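Local coordinates for protein alcohol dehydrogenase (PDB 5VM2) that probably interconverts an alcohol and its carbonyl compound with NAD(H) or NADP(H) as a zinc-type medium-chain dehydrogenase, though its physiological substrate is unknown, at residues C98-C101 and N107-P110; V93-G96 and Y100-E103; I180-L185 and L206-Q211; E152-G157 and G307-K312. One frame throughout, in Å; residues are numbered along the deposited sequence.

Contact 1. Residues C98-C101 and N107-P110; sequences CRYC and NICP. With ZN (zinc ion), chain D.
Tyr100 turns its ring toward two apolar neighbours of 107-110, both on the same side of its plane: CD1 meets Ile108 CD1 at 3.7 Å, and CD2, on the other ortho position, meets the ring carbon CD of Pro110. Both approach obliquely, and each side chain crosses the tyrosine at about a right angle. The pair belongs to the four-cysteine zinc lobe of the zinc-containing alcohol dehydrogenases, in which a short helix and the loop after it wrap one zinc ion. Here Cys98, Cys101 and Cys109 supply three thiolates, the zinc lying 2.3 Å from Cys109 SG, and Cys95 completes the site. Within 98-101, Arg99 CG sits 3.6 Å above the centre of the opposite face of the Tyr100 ring. Ile108 reaches the tyrosine through its longer branch: with chi1 at 71°, CG1 lies between the backbone N and the carbonyl carbon and also touches Tyr100 CB. Pro110 serves two partners, since its CD rests 3.7 Å from Cys98 SG as well as against the aromatic ring, joining the apolar patch to the metal site. Cys101 SG packs against Cys109 CB. No backbone pairing links the two segments; metal bonds and side-chain packing join them. Cys98 is the N-cap of the helix, and its sulfur, besides holding zinc, accepts from the backbone of the first turn. This probably tempers the negative charge of the thiolate: Cys101 N to Cys98 SG measures 3.4 Å, nearly straight at 167°.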
loop_
_atom_site.group_PDB
_atom_site.type_symbol
_atom_site.label_atom_id
_atom_site.label_comp_id
_atom_site.label_asym_id
_atom_site.label_seq_id
_atom_site.Cartn_x
_atom_site.Cartn_y
_atom_site.Cartn_z
ATOM N N CYS A 98 10.236 -4.605 21.490
ATOM C CA CYS A 98 10.426 -3.215 21.870
ATOM C C CYS A 98 9.129 -2.634 22.435
ATOM O O CYS A 98 8.067 -3.263 22.402
ATOM C CB CYS A 98 10.910 -2.390 20.676
ATOM S SG CYS A 98 9.654 -2.030 19.432
ATOM N N ARG A 99 9.228 -1.407 22.961
ATOM C CA ARG A 99 8.061 -0.759 23.559
ATOM C C ARG A 99 6.917 -0.613 22.561
ATOM O O ARG A 99 5.746 -0.725 22.943
ATOM C CB ARG A 99 8.449 0.608 24.139
ATOM C CG ARG A 99 8.307 1.772 23.168
ATOM C CD ARG A 99 9.035 3.031 23.633
ATOM N NE ARG A 99 8.271 3.841 24.586
ATOM C CZ ARG A 99 7.118 4.455 24.319
ATOM N NH1 ARG A 99 6.557 4.356 23.122
ATOM N NH2 ARG A 99 6.519 5.175 25.258
ATOM N N TYR A 100 7.222 -0.390 21.280
ATOM C CA TYR A 100 6.149 -0.178 20.317
ATOM C C TYR A 100 5.477 -1.487 19.929
ATOM O O TYR A 100 4.253 -1.529 19.773
ATOM C CB TYR A 100 6.678 0.537 19.077
ATOM C CG TYR A 100 7.462 1.772 19.424
ATOM C CD1 TYR A 100 6.820 2.943 19.815
ATOM C CD2 TYR A 100 8.847 1.759 19.394
ATOM C CE1 TYR A 100 7.544 4.073 20.148
ATOM C CE2 TYR A 100 9.576 2.880 19.726
ATOM C CZ TYR A 100 8.922 4.033 20.103
ATOM O OH TYR A 100 9.665 5.143 20.426
ATOM N N CYS A 101 6.260 -2.556 19.758
ATOM C CA CYS A 101 5.672 -3.866 19.499
ATOM C C CYS A 101 4.801 -4.305 20.664
ATOM O O CYS A 101 3.671 -4.764 20.473
ATOM C CB CYS A 101 6.767 -4.898 19.236
ATOM S SG CYS A 101 7.596 -4.694 17.662
ATOM N N ASN A 107 4.014 -1.625 13.812
ATOM C CA ASN A 107 4.316 -1.030 12.514
ATOM C C ASN A 107 5.378 0.056 12.619
ATOM O O ASN A 107 6.117 0.291 11.655
ATOM C CB ASN A 107 3.049 -0.470 11.865
ATOM C CG ASN A 107 2.319 0.526 12.748
ATOM O OD1 ASN A 107 2.134 0.297 13.943
ATOM N ND2 ASN A 107 1.870 1.629 12.151
ATOM N N ILE A 108 5.472 0.731 13.765
ATOM C CA ILE A 108 6.486 1.762 13.951
ATOM C C ILE A 108 7.705 1.223 14.695
ATOM O O ILE A 108 8.517 2.006 15.193
ATOM C CB ILE A 108 5.906 3.007 14.650
ATOM C CG1 ILE A 108 5.583 2.726 16.118
ATOM C CG2 ILE A 108 4.657 3.504 13.920
ATOM C CD1 ILE A 108 4.928 3.905 16.832
ATOM N N CYS A 109 7.849 -0.100 14.776
ATOM C CA CYS A 109 9.008 -0.716 15.404
ATOM C C CYS A 109 10.293 -0.203 14.756
ATOM O O CYS A 109 10.413 -0.230 13.521
ATOM C CB CYS A 109 8.932 -2.240 15.278
ATOM S SG CYS A 109 10.430 -3.149 15.777
ATOM N N PRO A 110 11.266 0.269 15.540
ATOM C CA PRO A 110 12.506 0.791 14.946
ATOM C C PRO A 110 13.372 -0.274 14.296
ATOM O O PRO A 110 14.287 0.080 13.542
ATOM C CB PRO A 110 13.222 1.434 16.137
ATOM C CG PRO A 110 12.723 0.672 17.320
ATOM C CD PRO A 110 11.289 0.318 17.012
HETATM ZN ZN ZN D . 9.823 -3.789 17.898
#

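Contact 2. Residues V93-G96 and Y100-E103; sequences VPCG and YCLE. With ZN (zinc ion), chain D.
Cys101 SG is the meeting point of these two segments, touched by three consecutive residues of 93-96. Metal coordination comes first: Cys95 SG and Cys101 SG each bind the zinc ion at 2.4 Å, two corners of a site completed by Cys98 and Cys109. Cys95 SG and Cys101 SG lie 4.1 Å apart. They arrive by different torsions. Cys95 SG stands between its backbone N and carbonyl carbon (chi1 86°), whereas Cys101 SG lies beside its own backbone N. The polar part is a single hydrogen bond across the contact, from Gly96 N to Cys101 SG at 3.3 Å with a moderately bent angle of 151° at the hydrogen. An amide directed at a zinc-bound thiolate would be expected to spread some of its negative charge. Gly96 has a positive phi of 83° as the chain turns just after the first cysteine, and its CA packs 3.8 Å from Cys101 CB. The remaining van der Waals contacts are few. Pro94 places CB 3.6 Å from Cys101 SG, while Leu102 brings its CD2 branch to 4.0 Å from Gly96 O. Pro94 also lies against Tyr106 of the same lobe and Phe135 of the GroES-like domain. A turn carrying the first cysteine, an N-H...S bond and a short helix carrying the third are typical of the structural zinc lobe of medium-chain alcohol dehydrogenases.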
loop_
_atom_site.group_PDB
_atom_site.type_symbol
_atom_site.label_atom_id
_atom_site.label_comp_id
_atom_site.label_asym_id
_atom_site.label_seq_id
_atom_site.Cartn_x
_atom_site.Cartn_y
_atom_site.Cartn_z
ATOM N N VAL A 93 8.197 -7.368 9.179
ATOM C CA VAL A 93 8.349 -8.276 10.312
ATOM C C VAL A 93 8.987 -7.490 11.454
ATOM O O VAL A 93 10.187 -7.178 11.381
ATOM C CB VAL A 93 9.196 -9.499 9.944
ATOM C CG1 VAL A 93 9.358 -10.413 11.156
ATOM C CG2 VAL A 93 8.584 -10.240 8.756
ATOM N N PRO A 94 8.255 -7.175 12.518
ATOM C CA PRO A 94 8.794 -6.329 13.582
ATOM C C PRO A 94 9.613 -7.152 14.567
ATOM O O PRO A 94 9.654 -8.382 14.510
ATOM C CB PRO A 94 7.529 -5.778 14.238
ATOM C CG PRO A 94 6.584 -6.945 14.157
ATOM C CD PRO A 94 6.908 -7.665 12.852
ATOM N N CYS A 95 10.255 -6.444 15.502
ATOM C CA CYS A 95 11.168 -7.116 16.418
ATOM C C CYS A 95 10.427 -7.925 17.478
ATOM O O CYS A 95 10.953 -8.938 17.949
ATOM C CB CYS A 95 12.124 -6.103 17.064
ATOM S SG CYS A 95 11.573 -5.242 18.576
ATOM N N GLY A 96 9.210 -7.517 17.849
ATOM C CA GLY A 96 8.402 -8.260 18.794
ATOM C C GLY A 96 8.687 -8.009 20.265
ATOM O O GLY A 96 7.965 -8.547 21.115
ATOM N N TYR A 100 7.222 -0.390 21.280
ATOM C CA TYR A 100 6.149 -0.178 20.317
ATOM C C TYR A 100 5.477 -1.487 19.929
ATOM O O TYR A 100 4.253 -1.529 19.773
ATOM C CB TYR A 100 6.678 0.537 19.077
ATOM C CG TYR A 100 7.462 1.772 19.424
ATOM C CD1 TYR A 100 6.820 2.943 19.815
ATOM C CD2 TYR A 100 8.847 1.759 19.394
ATOM C CE1 TYR A 100 7.544 4.073 20.148
ATOM C CE2 TYR A 100 9.576 2.880 19.726
ATOM C CZ TYR A 100 8.922 4.033 20.103
ATOM O OH TYR A 100 9.665 5.143 20.426
ATOM N N CYS A 101 6.260 -2.556 19.758
ATOM C CA CYS A 101 5.672 -3.866 19.499
ATOM C C CYS A 101 4.801 -4.305 20.664
ATOM O O CYS A 101 3.671 -4.764 20.473
ATOM C CB CYS A 101 6.767 -4.898 19.236
ATOM S SG CYS A 101 7.596 -4.694 17.662
ATOM N N LEU A 102 5.311 -4.154 21.888
ATOM C CA LEU A 102 4.571 -4.578 23.069
ATOM C C LEU A 102 3.350 -3.711 23.343
ATOM O O LEU A 102 2.462 -4.139 24.088
ATOM C CB LEU A 102 5.494 -4.570 24.290
ATOM C CG LEU A 102 6.552 -5.674 24.337
ATOM C CD1 LEU A 102 7.349 -5.612 25.633
ATOM C CD2 LEU A 102 5.907 -7.041 24.171
ATOM N N GLU A 103 3.277 -2.510 22.767
ATOM C CA GLU A 103 2.163 -1.598 23.001
ATOM C C GLU A 103 1.095 -1.655 21.915
ATOM O O GLU A 103 0.114 -0.910 21.995
ATOM C CB GLU A 103 2.674 -0.158 23.135
ATOM C CG GLU A 103 3.196 0.177 24.520
ATOM C CD GLU A 103 3.943 1.505 24.573
ATOM O OE1 GLU A 103 3.896 2.268 23.585
ATOM O OE2 GLU A 103 4.573 1.786 25.614
HETATM ZN ZN ZN D . 9.823 -3.789 17.898
#

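Contact 3. Residues I180-L185 and L206-Q211; sequences IGLMTL and LAMAEQ
Leu182 points its forked end at helix 206-211, each branch taking a different target: CD1 meets Met208 CG at 3.6 Å, while CD2 lies over the backbone of Ala209, 3.7 Å from its CA and 3.9 Å from its CB. Leucine and methionine cross at about a right angle, so the methyl tip abuts the methionine chain near its root. Met208 swings CG away from its own N (chi1 -179°) and then bends at the next two torsions, which makes CG, not SD, its contact atom. One turn along, Leu185 sends CD2 to Ala209 O at 3.4 Å. Small Ala209 thus receives both leucines. The segment axes run nearly parallel, 16° apart and 10.2 Å at closest approach. Leu185 also covers Ile196, and Ala209 touches Val198 and Val217. Helix 179-190 follows what is probably the glycine-rich turn of the Rossmann type. Strand 171-175, helix 179-190 and strand 195-200 form a beta-alpha-beta crossover, right-handed as in Rossmann folds, and helix 203-211 follows on the same side of the sheet. With four buried, largely aliphatic residues meeting, cohesion between the segments comes from shape and exclusion of water, without directed polar bonds.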
loop_
_atom_site.group_PDB
_atom_site.type_symbol
_atom_site.label_atom_id
_atom_site.label_comp_id
_atom_site.label_asym_id
_atom_site.label_seq_id
_atom_site.Cartn_x
_atom_site.Cartn_y
_atom_site.Cartn_z
ATOM N N ILE A 180 -3.587 4.264 -3.360
ATOM C CA ILE A 180 -3.827 4.369 -1.925
ATOM C C ILE A 180 -5.104 5.150 -1.625
ATOM O O ILE A 180 -5.809 4.850 -0.651
ATOM C CB ILE A 180 -2.605 4.992 -1.229
ATOM C CG1 ILE A 180 -1.350 4.171 -1.538
ATOM C CG2 ILE A 180 -2.837 5.052 0.260
ATOM C CD1 ILE A 180 -1.428 2.732 -1.053
ATOM N N GLY A 181 -5.433 6.150 -2.447
ATOM C CA GLY A 181 -6.680 6.873 -2.245
ATOM C C GLY A 181 -7.902 6.007 -2.496
ATOM O O GLY A 181 -8.910 6.116 -1.792
ATOM N N LEU A 182 -7.827 5.135 -3.502
ATOM C CA LEU A 182 -8.927 4.221 -3.783
ATOM C C LEU A 182 -9.034 3.143 -2.714
ATOM O O LEU A 182 -10.145 2.746 -2.335
ATOM C CB LEU A 182 -8.741 3.607 -5.172
ATOM C CG LEU A 182 -8.777 4.658 -6.283
ATOM C CD1 LEU A 182 -8.468 4.039 -7.633
ATOM C CD2 LEU A 182 -10.131 5.353 -6.300
ATOM N N MET A 183 -7.893 2.659 -2.208
ATOM C CA MET A 183 -7.918 1.740 -1.072
ATOM C C MET A 183 -8.550 2.392 0.150
ATOM O O MET A 183 -9.348 1.763 0.853
ATOM C CB MET A 183 -6.507 1.262 -0.733
ATOM C CG MET A 183 -5.840 0.414 -1.807
ATOM S SD MET A 183 -6.872 -0.937 -2.385
ATOM C CE MET A 183 -5.692 -1.901 -3.335
ATOM N N THR A 184 -8.186 3.648 0.425
ATOM C CA THR A 184 -8.758 4.360 1.566
ATOM C C THR A 184 -10.261 4.555 1.392
ATOM O O THR A 184 -11.031 4.392 2.346
ATOM C CB THR A 184 -8.051 5.705 1.747
ATOM O OG1 THR A 184 -6.636 5.490 1.864
ATOM C CG2 THR A 184 -8.557 6.414 3.002
ATOM N N LEU A 185 -10.694 4.883 0.171
ATOM C CA LEU A 185 -12.120 5.012 -0.127
ATOM C C LEU A 185 -12.881 3.734 0.212
ATOM O O LEU A 185 -13.898 3.767 0.915
ATOM C CB LEU A 185 -12.294 5.380 -1.602
ATOM C CG LEU A 185 -13.612 5.106 -2.325
ATOM C CD1 LEU A 185 -14.727 5.975 -1.742
ATOM C CD2 LEU A 185 -13.431 5.346 -3.833
ATOM N N LEU A 206 -10.892 9.505 -11.300
ATOM C CA LEU A 206 -12.187 9.876 -10.740
ATOM C C LEU A 206 -13.290 8.951 -11.230
ATOM O O LEU A 206 -14.243 8.677 -10.489
ATOM C CB LEU A 206 -12.517 11.328 -11.079
ATOM C CG LEU A 206 -11.606 12.349 -10.395
ATOM C CD1 LEU A 206 -12.025 13.767 -10.754
ATOM C CD2 LEU A 206 -11.606 12.142 -8.888
ATOM N N ALA A 207 -13.185 8.464 -12.467
ATOM C CA ALA A 207 -14.112 7.438 -12.925
ATOM C C ALA A 207 -14.011 6.196 -12.051
ATOM O O ALA A 207 -15.027 5.582 -11.707
ATOM C CB ALA A 207 -13.838 7.093 -14.389
ATOM N N MET A 208 -12.788 5.818 -11.670
ATOM C CA MET A 208 -12.617 4.643 -10.827
ATOM C C MET A 208 -13.094 4.911 -9.404
ATOM O O MET A 208 -13.648 4.019 -8.753
ATOM C CB MET A 208 -11.157 4.202 -10.839
ATOM C CG MET A 208 -10.891 2.969 -10.013
ATOM S SD MET A 208 -10.918 1.470 -10.995
ATOM C CE MET A 208 -12.374 0.694 -10.347
ATOM N N ALA A 209 -12.895 6.136 -8.911
ATOM C CA ALA A 209 -13.393 6.492 -7.587
ATOM C C ALA A 209 -14.905 6.344 -7.520
ATOM O O ALA A 209 -15.444 5.779 -6.561
ATOM C CB ALA A 209 -12.975 7.920 -7.236
ATOM N N GLU A 210 -15.602 6.846 -8.542
ATOM C CA GLU A 210 -17.053 6.724 -8.599
ATOM C C GLU A 210 -17.479 5.266 -8.715
ATOM O O GLU A 210 -18.468 4.851 -8.100
ATOM C CB GLU A 210 -17.593 7.548 -9.769
ATOM C CG GLU A 210 -19.028 7.227 -10.171
ATOM C CD GLU A 210 -20.056 7.816 -9.218
ATOM O OE1 GLU A 210 -21.243 7.434 -9.316
ATOM O OE2 GLU A 210 -19.678 8.660 -8.377
ATOM N N GLN A 211 -16.743 4.467 -9.494
ATOM C CA GLN A 211 -17.060 3.044 -9.585
ATOM C C GLN A 211 -16.880 2.355 -8.237
ATOM O O GLN A 211 -17.675 1.485 -7.862
ATOM C CB GLN A 211 -16.185 2.374 -10.647
ATOM C CG GLN A 211 -16.334 0.858 -10.698
ATOM C CD GLN A 211 -15.486 0.211 -11.781
ATOM O OE1 GLN A 211 -15.168 0.830 -12.801
ATOM N NE2 GLN A 211 -15.098 -1.039 -11.553
#

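Contact 4. Residues E152-G157 and G307-K312; sequences EPAAVG and GRFDVK. With MG (magnesium ion), chain C.
Phe309 holds CG anti to its backbone N (chi1 -160°), and this extended start sends the ring inward to the helix 152-157, where CZ meets Ala154 CB at 3.7 Å. Two residues on, Val311 CG1 comes to 4.2 Å from Ala154 CB. That methyl is therefore shared by a ring tip and a valine branch. The methyl approaches Phe309 obliquely near CE2 and CZ; CZ also lies 4.1 Å from Ala154 CA, so the ring end reaches the helix backbone. Gly157, one turn later, presents no side chain beside this ring end. The loop 307-312 continues from helix 297-305: Gly307 leaves that helix with positive phi, and Phe309 packs back on Ala303. Met183 of the helix 179-190 covers both Phe309 and Ala154, closing a small apolar core. At the beginning of the same helical segment the chemistry changes. Glu152 is anti at chi1 and turns sharply at chi2 (-86°), carrying OE1 to 2.0 Å from the magnesium ion. The other carboxylate oxygen, OE2, is hydrogen-bonded to Tyr293 OH, so a second-shell hydroxyl probably helps to fix the rotation of the carboxylate. His65, Glu66 and water 1, whose O is 1.9 Å from the magnesium ion, are the remaining ligands. Helix 145-163 thus has a metal ligand on one side and a hydrophobic packing surface on the other. In this family a site of this kind, in the cleft between catalytic and coenzyme-binding domains, usually holds the catalytic zinc; magnesium is modelled here.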
loop_
_atom_site.group_PDB
_atom_site.type_symbol
_atom_site.label_atom_id
_atom_site.label_comp_id
_atom_site.label_asym_id
_atom_site.label_seq_id
_atom_site.Cartn_x
_atom_site.Cartn_y
_atom_site.Cartn_z
ATOM N N GLU A 152 -1.905 -5.957 0.499
ATOM C CA GLU A 152 -0.953 -5.042 1.130
ATOM C C GLU A 152 -1.344 -3.577 0.962
ATOM O O GLU A 152 -1.473 -2.874 1.980
ATOM C CB GLU A 152 0.461 -5.336 0.615
ATOM C CG GLU A 152 1.574 -4.823 1.519
ATOM C CD GLU A 152 1.946 -3.376 1.243
ATOM O OE1 GLU A 152 1.395 -2.786 0.287
ATOM O OE2 GLU A 152 2.794 -2.831 1.982
ATOM N N PRO A 153 -1.540 -3.045 -0.252
ATOM C CA PRO A 153 -1.994 -1.651 -0.337
ATOM C C PRO A 153 -3.394 -1.453 0.215
ATOM O O PRO A 153 -3.682 -0.387 0.773
ATOM C CB PRO A 153 -1.923 -1.337 -1.839
ATOM C CG PRO A 153 -2.029 -2.677 -2.512
ATOM C CD PRO A 153 -1.308 -3.621 -1.593
ATOM N N ALA A 154 -4.274 -2.451 0.091
ATOM C CA ALA A 154 -5.585 -2.341 0.722
ATOM C C ALA A 154 -5.452 -2.228 2.237
ATOM O O ALA A 154 -6.202 -1.486 2.882
ATOM C CB ALA A 154 -6.455 -3.540 0.345
ATOM N N ALA A 155 -4.492 -2.951 2.816
ATOM C CA ALA A 155 -4.241 -2.851 4.249
ATOM C C ALA A 155 -3.780 -1.456 4.645
ATOM O O ALA A 155 -4.078 -0.995 5.756
ATOM C CB ALA A 155 -3.203 -3.892 4.671
ATOM N N VAL A 156 -3.038 -0.779 3.764
ATOM C CA VAL A 156 -2.639 0.606 4.012
ATOM C C VAL A 156 -3.868 1.493 4.184
ATOM O O VAL A 156 -3.952 2.297 5.123
ATOM C CB VAL A 156 -1.741 1.115 2.870
ATOM C CG1 VAL A 156 -1.495 2.611 3.012
ATOM C CG2 VAL A 156 -0.425 0.341 2.836
ATOM N N GLY A 157 -4.829 1.377 3.263
ATOM C CA GLY A 157 -6.038 2.177 3.376
ATOM C C GLY A 157 -6.901 1.750 4.545
ATOM O O GLY A 157 -7.538 2.582 5.197
ATOM N N GLY A 307 -16.288 -9.581 -1.200
ATOM C CA GLY A 307 -16.705 -8.788 -2.334
ATOM C C GLY A 307 -16.967 -7.331 -2.019
ATOM O O GLY A 307 -17.120 -6.527 -2.950
ATOM N N ARG A 308 -17.023 -6.963 -0.737
ATOM C CA ARG A 308 -17.277 -5.573 -0.375
ATOM C C ARG A 308 -16.123 -4.668 -0.784
ATOM O O ARG A 308 -16.344 -3.506 -1.143
ATOM C CB ARG A 308 -17.530 -5.462 1.129
ATOM C CG ARG A 308 -18.037 -4.103 1.576
ATOM C CD ARG A 308 -18.601 -4.156 2.992
ATOM N NE ARG A 308 -19.848 -4.916 3.063
ATOM C CZ ARG A 308 -20.494 -5.188 4.194
ATOM N NH1 ARG A 308 -20.009 -4.762 5.357
ATOM N NH2 ARG A 308 -21.622 -5.884 4.169
ATOM N N PHE A 309 -14.902 -5.184 -0.747
ATOM C CA PHE A 309 -13.690 -4.448 -1.082
ATOM C C PHE A 309 -13.164 -5.040 -2.388
ATOM O O PHE A 309 -12.782 -6.213 -2.427
ATOM C CB PHE A 309 -12.684 -4.582 0.062
ATOM C CG PHE A 309 -11.605 -3.530 0.085
ATOM C CD1 PHE A 309 -11.379 -2.795 1.237
ATOM C CD2 PHE A 309 -10.785 -3.315 -1.016
ATOM C CE1 PHE A 309 -10.379 -1.842 1.284
ATOM C CE2 PHE A 309 -9.781 -2.363 -0.975
ATOM C CZ PHE A 309 -9.575 -1.629 0.179
ATOM N N ASP A 310 -13.165 -4.239 -3.459
ATOM C CA ASP A 310 -12.826 -4.706 -4.812
ATOM C C ASP A 310 -11.411 -4.246 -5.157
ATOM O O ASP A 310 -11.185 -3.068 -5.446
ATOM C CB ASP A 310 -13.848 -4.187 -5.823
ATOM C CG ASP A 310 -13.590 -4.671 -7.261
ATOM O OD1 ASP A 310 -12.538 -5.284 -7.548
ATOM O OD2 ASP A 310 -14.460 -4.422 -8.124
ATOM N N VAL A 311 -10.459 -5.184 -5.145
ATOM C CA VAL A 311 -9.093 -4.886 -5.570
ATOM C C VAL A 311 -8.796 -5.374 -6.989
ATOM O O VAL A 311 -7.873 -4.846 -7.630
ATOM C CB VAL A 311 -8.053 -5.468 -4.584
ATOM C CG1 VAL A 311 -8.162 -4.785 -3.234
ATOM C CG2 VAL A 311 -8.211 -6.980 -4.439
ATOM N N LYS A 312 -9.551 -6.354 -7.498
ATOM C CA LYS A 312 -9.304 -6.870 -8.839
ATOM C C LYS A 312 -9.587 -5.813 -9.898
ATOM O O LYS A 312 -8.845 -5.694 -10.879
ATOM C CB LYS A 312 -10.159 -8.115 -9.079
ATOM C CG LYS A 312 -10.210 -8.583 -10.525
ATOM C CD LYS A 312 -10.957 -9.904 -10.648
ATOM C CE LYS A 312 -10.401 -10.947 -9.688
ATOM N NZ LYS A 312 -8.950 -11.201 -9.917
HETATM MG MG MG C . 2.428 -1.467 -0.850
HETATM O O HOH W 1 1.738 0.272 -0.475
#

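How the contacts relate
From the N terminus, contact 2 opens first at 93-96 and ends on the helix 99-102, where contact 1 begins; the two share Tyr100, Cys101 and the zinc ion and close two short, overlapping loops of one lobe. Both are complete before contact 4 opens at 152-157. Contact 4 closes a far longer loop on reaching 307-312, and contact 3 lies wholly within that span, joining two helices of the Rossmann domain. Contacts 3 and 4 touch through Met183, and Thr184 meets Gly157. The zinc lobe stands apart: the centres of contacts 1 and 4 are about 25 Å apart.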